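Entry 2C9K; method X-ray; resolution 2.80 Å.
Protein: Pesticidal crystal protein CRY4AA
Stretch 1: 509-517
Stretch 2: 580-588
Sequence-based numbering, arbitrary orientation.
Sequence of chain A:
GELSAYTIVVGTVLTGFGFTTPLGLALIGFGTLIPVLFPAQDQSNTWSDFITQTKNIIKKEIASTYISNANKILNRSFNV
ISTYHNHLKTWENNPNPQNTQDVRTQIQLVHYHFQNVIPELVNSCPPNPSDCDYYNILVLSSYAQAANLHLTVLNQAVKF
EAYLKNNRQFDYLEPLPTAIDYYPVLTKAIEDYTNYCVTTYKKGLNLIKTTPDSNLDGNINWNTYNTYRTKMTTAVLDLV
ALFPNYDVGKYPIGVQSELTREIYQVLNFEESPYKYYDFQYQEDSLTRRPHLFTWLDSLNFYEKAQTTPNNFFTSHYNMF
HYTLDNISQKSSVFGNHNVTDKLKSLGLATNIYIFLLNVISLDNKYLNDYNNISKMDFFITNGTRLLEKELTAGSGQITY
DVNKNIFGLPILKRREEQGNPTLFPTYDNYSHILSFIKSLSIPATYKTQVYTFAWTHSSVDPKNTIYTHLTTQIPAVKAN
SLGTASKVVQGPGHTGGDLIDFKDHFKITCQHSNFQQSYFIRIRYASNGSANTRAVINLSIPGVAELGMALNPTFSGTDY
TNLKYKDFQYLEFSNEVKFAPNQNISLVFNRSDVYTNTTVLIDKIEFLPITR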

# COMPACT_ATOMS: atom_id res chain seq x y z
N THR A 509 -14.81 -2.01 -14.49
CA THR A 509 -15.65 -0.92 -14.98
C THR A 509 -15.01 0.44 -14.68
O THR A 509 -14.61 0.70 -13.55
N CYS A 510 -14.94 1.30 -15.68
CA CYS A 510 -14.34 2.62 -15.51
C CYS A 510 -15.28 3.75 -15.87
O CYS A 510 -16.17 3.59 -16.70
N GLN A 511 -15.07 4.90 -15.23
CA GLN A 511 -15.88 6.08 -15.49
C GLN A 511 -14.93 7.11 -16.07
O GLN A 511 -13.94 7.47 -15.43
N HIS A 512 -15.21 7.57 -17.28
CA HIS A 512 -14.33 8.55 -17.92
C HIS A 512 -14.50 9.93 -17.30
O HIS A 512 -15.49 10.19 -16.61
N SER A 513 -13.52 10.80 -17.53
CA SER A 513 -13.57 12.17 -17.02
C SER A 513 -14.63 12.96 -17.78
O SER A 513 -15.25 12.44 -18.71
N ASN A 514 -14.83 14.21 -17.39
CA ASN A 514 -15.84 15.03 -18.05
C ASN A 514 -15.27 15.71 -19.29
O ASN A 514 -15.50 16.89 -19.54
N PHE A 515 -14.53 14.93 -20.08
CA PHE A 515 -13.94 15.44 -21.32
C PHE A 515 -13.96 14.38 -22.41
O PHE A 515 -14.51 13.29 -22.23
N GLN A 516 -13.37 14.71 -23.55
CA GLN A 516 -13.30 13.79 -24.67
C GLN A 516 -11.84 13.45 -24.91
O GLN A 516 -10.99 14.33 -24.90
N GLN A 517 -11.54 12.17 -25.14
CA GLN A 517 -10.17 11.76 -25.37
C GLN A 517 -10.02 10.45 -26.10
O GLN A 517 -10.93 9.61 -26.12
N ALA A 580 -16.30 9.35 -24.40
CA ALA A 580 -17.01 10.61 -24.30
C ALA A 580 -17.00 11.01 -22.83
O ALA A 580 -16.66 10.21 -21.97
N PRO A 581 -17.38 12.26 -22.53
CA PRO A 581 -17.41 12.75 -21.15
C PRO A 581 -18.28 11.93 -20.22
O PRO A 581 -19.43 11.65 -20.53
N ASN A 582 -17.72 11.56 -19.07
CA ASN A 582 -18.44 10.79 -18.06
C ASN A 582 -19.04 9.49 -18.57
O ASN A 582 -20.02 9.01 -18.02
N GLN A 583 -18.45 8.92 -19.61
CA GLN A 583 -18.95 7.67 -20.17
C GLN A 583 -18.63 6.48 -19.29
O GLN A 583 -17.47 6.29 -18.90
N ASN A 584 -19.64 5.68 -18.96
CA ASN A 584 -19.41 4.49 -18.14
C ASN A 584 -18.80 3.45 -19.10
O ASN A 584 -19.36 3.16 -20.16
N ILE A 585 -17.66 2.90 -18.73
CA ILE A 585 -16.97 1.95 -19.59
C ILE A 585 -16.85 0.56 -19.02
O ILE A 585 -16.57 0.40 -17.84
N SER A 586 -17.08 -0.44 -19.86
CA SER A 586 -16.95 -1.84 -19.46
C SER A 586 -15.69 -2.40 -20.11
O SER A 586 -15.55 -2.37 -21.33
N LEU A 587 -14.77 -2.88 -19.28
CA LEU A 587 -13.53 -3.43 -19.78
C LEU A 587 -13.55 -4.95 -19.57
O LEU A 587 -13.15 -5.46 -18.52
N VAL A 588 -14.03 -5.66 -20.59
CA VAL A 588 -14.11 -7.11 -20.52
C VAL A 588 -12.88 -7.75 -21.13
O VAL A 588 -12.66 -7.64 -22.33

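Where a turn leads into the edge of an antiparallel ladder, side chains often add to the bonds of the backbone, and residues 580-588 of the pesticidal crystal protein CRY4AA, packed against 509-517, illustrate the principle. The contact buries 661 Å² in total.

At the start of the second stretch, the CA-to-CB bond of Ala 580 points away from the first stretch, and the residue contributes its carbonyl instead. His 512, with chi1 t, points toward the turn, and its ND1 donates a hydrogen bond to Ala 580 O, with His 512 ND1 and Ala 580 O 3.0 Å apart. The same carbonyl accepts the backbone bond from Gln 583 N (3.2 Å to Ala 580 O) within the type II turn, so the imidazole ties the turn to the first stretch.

Pro 581, its ring in the C-gamma exo pucker, has no amide hydrogen to offer. It fills space: Pro 581 CB lies 3.7 Å from Asn 514 OD1, and Pro 581 CG 4.1 Å from Gln 516 N.

Asn 582 has a positive phi and an off-well chi1 of -30°. Its CA-to-CB bond points away, yet the amide at its end comes back to the first stretch, where Asn 582 ND2 donates to Asn 514 OD1 at 3.0 Å. Asn 514, chi1 t, starts out sideways, and its end too comes nearer. Beside this side-chain bond, Asn 582 N donates to Ser 513 O at 2.6 Å, whereas the CA-to-CB bond of Ser 513 points away.

Gln 583, extended with chi1 and chi2 both t, spends its side chain inside its own stretch: Gln 583 OE1 accepts from Ala 580 N at 2.9 Å, bracing the turn. Across the interface its carbonyl does the work, with Gln 583 O receiving His 512 N at 3.1 Å.

From Asn 584 the ladder is regular. Asn 584, chi1 t, shares a face with Thr 509, Gln 511 and Ser 586; Asn 584 OD1 approaches Thr 509 CG2 at 3.8 Å. Ile 585 (m, t) lies on the other face with Cys 510 (m), Ile 585 CB and Cys 510 CB being 4.3 Å apart. Ile 585 CD1 reaches to 4.2 Å from His 512 CB. Paired backbone bonds hold this apolar couple in register: Cys 510 N to Ile 585 O at 2.9 Å, and Ile 585 N to Cys 510 O at 2.6 Å.

Leu 587, with chi1 at -110°, extends the apolar patch, Leu 587 CD2 standing 4.2 Å from Cys 510 SG.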

# COMPACT_ATOMS: atom_id res chain seq x y z
CB THR A 509 -17.03 -0.97 -14.33
OG1 THR A 509 -17.56 -2.29 -14.46
CG2 THR A 509 -17.98 0.01 -15.00
CB CYS A 510 -13.08 2.75 -16.36
SG CYS A 510 -11.91 1.42 -16.13
CB GLN A 511 -16.49 6.58 -14.19
CG GLN A 511 -17.55 7.67 -14.37
CD GLN A 511 -18.19 8.10 -13.05
OE1 GLN A 511 -18.73 7.28 -12.31
NE2 GLN A 511 -18.12 9.39 -12.76
CB HIS A 512 -14.62 8.63 -19.42
CG HIS A 512 -13.53 9.29 -20.20
ND1 HIS A 512 -13.78 10.21 -21.20
CD2 HIS A 512 -12.18 9.18 -20.13
CE1 HIS A 512 -12.64 10.63 -21.70
NE2 HIS A 512 -11.65 10.02 -21.07
CB SER A 513 -12.22 12.85 -17.20
OG SER A 513 -11.21 12.11 -16.56
CB ASN A 514 -16.38 16.07 -17.07
CG ASN A 514 -17.48 16.91 -17.67
OD1 ASN A 514 -18.35 16.40 -18.38
ND2 ASN A 514 -17.46 18.20 -17.37
CB PHE A 515 -12.49 15.89 -21.09
CG PHE A 515 -12.35 16.91 -20.01
CD1 PHE A 515 -12.29 16.52 -18.68
CD2 PHE A 515 -12.29 18.26 -20.31
CE1 PHE A 515 -12.19 17.46 -17.66
CE2 PHE A 515 -12.19 19.22 -19.30
CZ PHE A 515 -12.14 18.82 -17.97
CB GLN A 516 -13.88 14.45 -25.91
CG GLN A 516 -13.71 13.64 -27.16
CD GLN A 516 -14.92 13.71 -28.03
OE1 GLN A 516 -16.00 13.25 -27.66
NE2 GLN A 516 -14.76 14.32 -29.21
CB GLN A 517 -9.43 11.65 -24.04
CG GLN A 517 -8.56 12.83 -23.70
CD GLN A 517 -7.32 12.93 -24.57
OE1 GLN A 517 -7.37 12.71 -25.78
NE2 GLN A 517 -6.21 13.29 -23.95
CB ALA A 580 -18.43 10.47 -24.80
CB PRO A 581 -17.93 14.17 -21.31
CG PRO A 581 -17.40 14.57 -22.66
CD PRO A 581 -17.71 13.34 -23.47
CB ASN A 582 -19.56 11.65 -17.48
CG ASN A 582 -19.22 13.11 -17.51
OD1 ASN A 582 -18.19 13.52 -16.99
ND2 ASN A 582 -20.07 13.91 -18.13
CB GLN A 583 -18.38 7.46 -21.57
CG GLN A 583 -18.52 6.05 -22.10
CD GLN A 583 -18.07 5.92 -23.54
OE1 GLN A 583 -17.17 6.62 -23.99
NE2 GLN A 583 -18.69 5.00 -24.26
CB ASN A 584 -20.72 3.98 -17.54
CG ASN A 584 -20.49 2.92 -16.48
OD1 ASN A 584 -19.95 3.19 -15.41
ND2 ASN A 584 -20.91 1.69 -16.77
CB ILE A 585 -15.55 2.45 -19.89
CG1 ILE A 585 -15.61 3.91 -20.39
CG2 ILE A 585 -14.88 1.55 -20.91
CD1 ILE A 585 -14.27 4.61 -20.39
CB SER A 586 -18.16 -2.66 -19.92
OG SER A 586 -19.34 -2.21 -19.31
CB LEU A 587 -12.35 -2.78 -19.06
CG LEU A 587 -11.44 -1.83 -19.86
CD1 LEU A 587 -12.25 -0.70 -20.48
CD2 LEU A 587 -10.37 -1.26 -18.95
CB VAL A 588 -15.34 -7.64 -21.26
CG1 VAL A 588 -15.60 -9.07 -20.85
CG2 VAL A 588 -16.55 -6.77 -20.97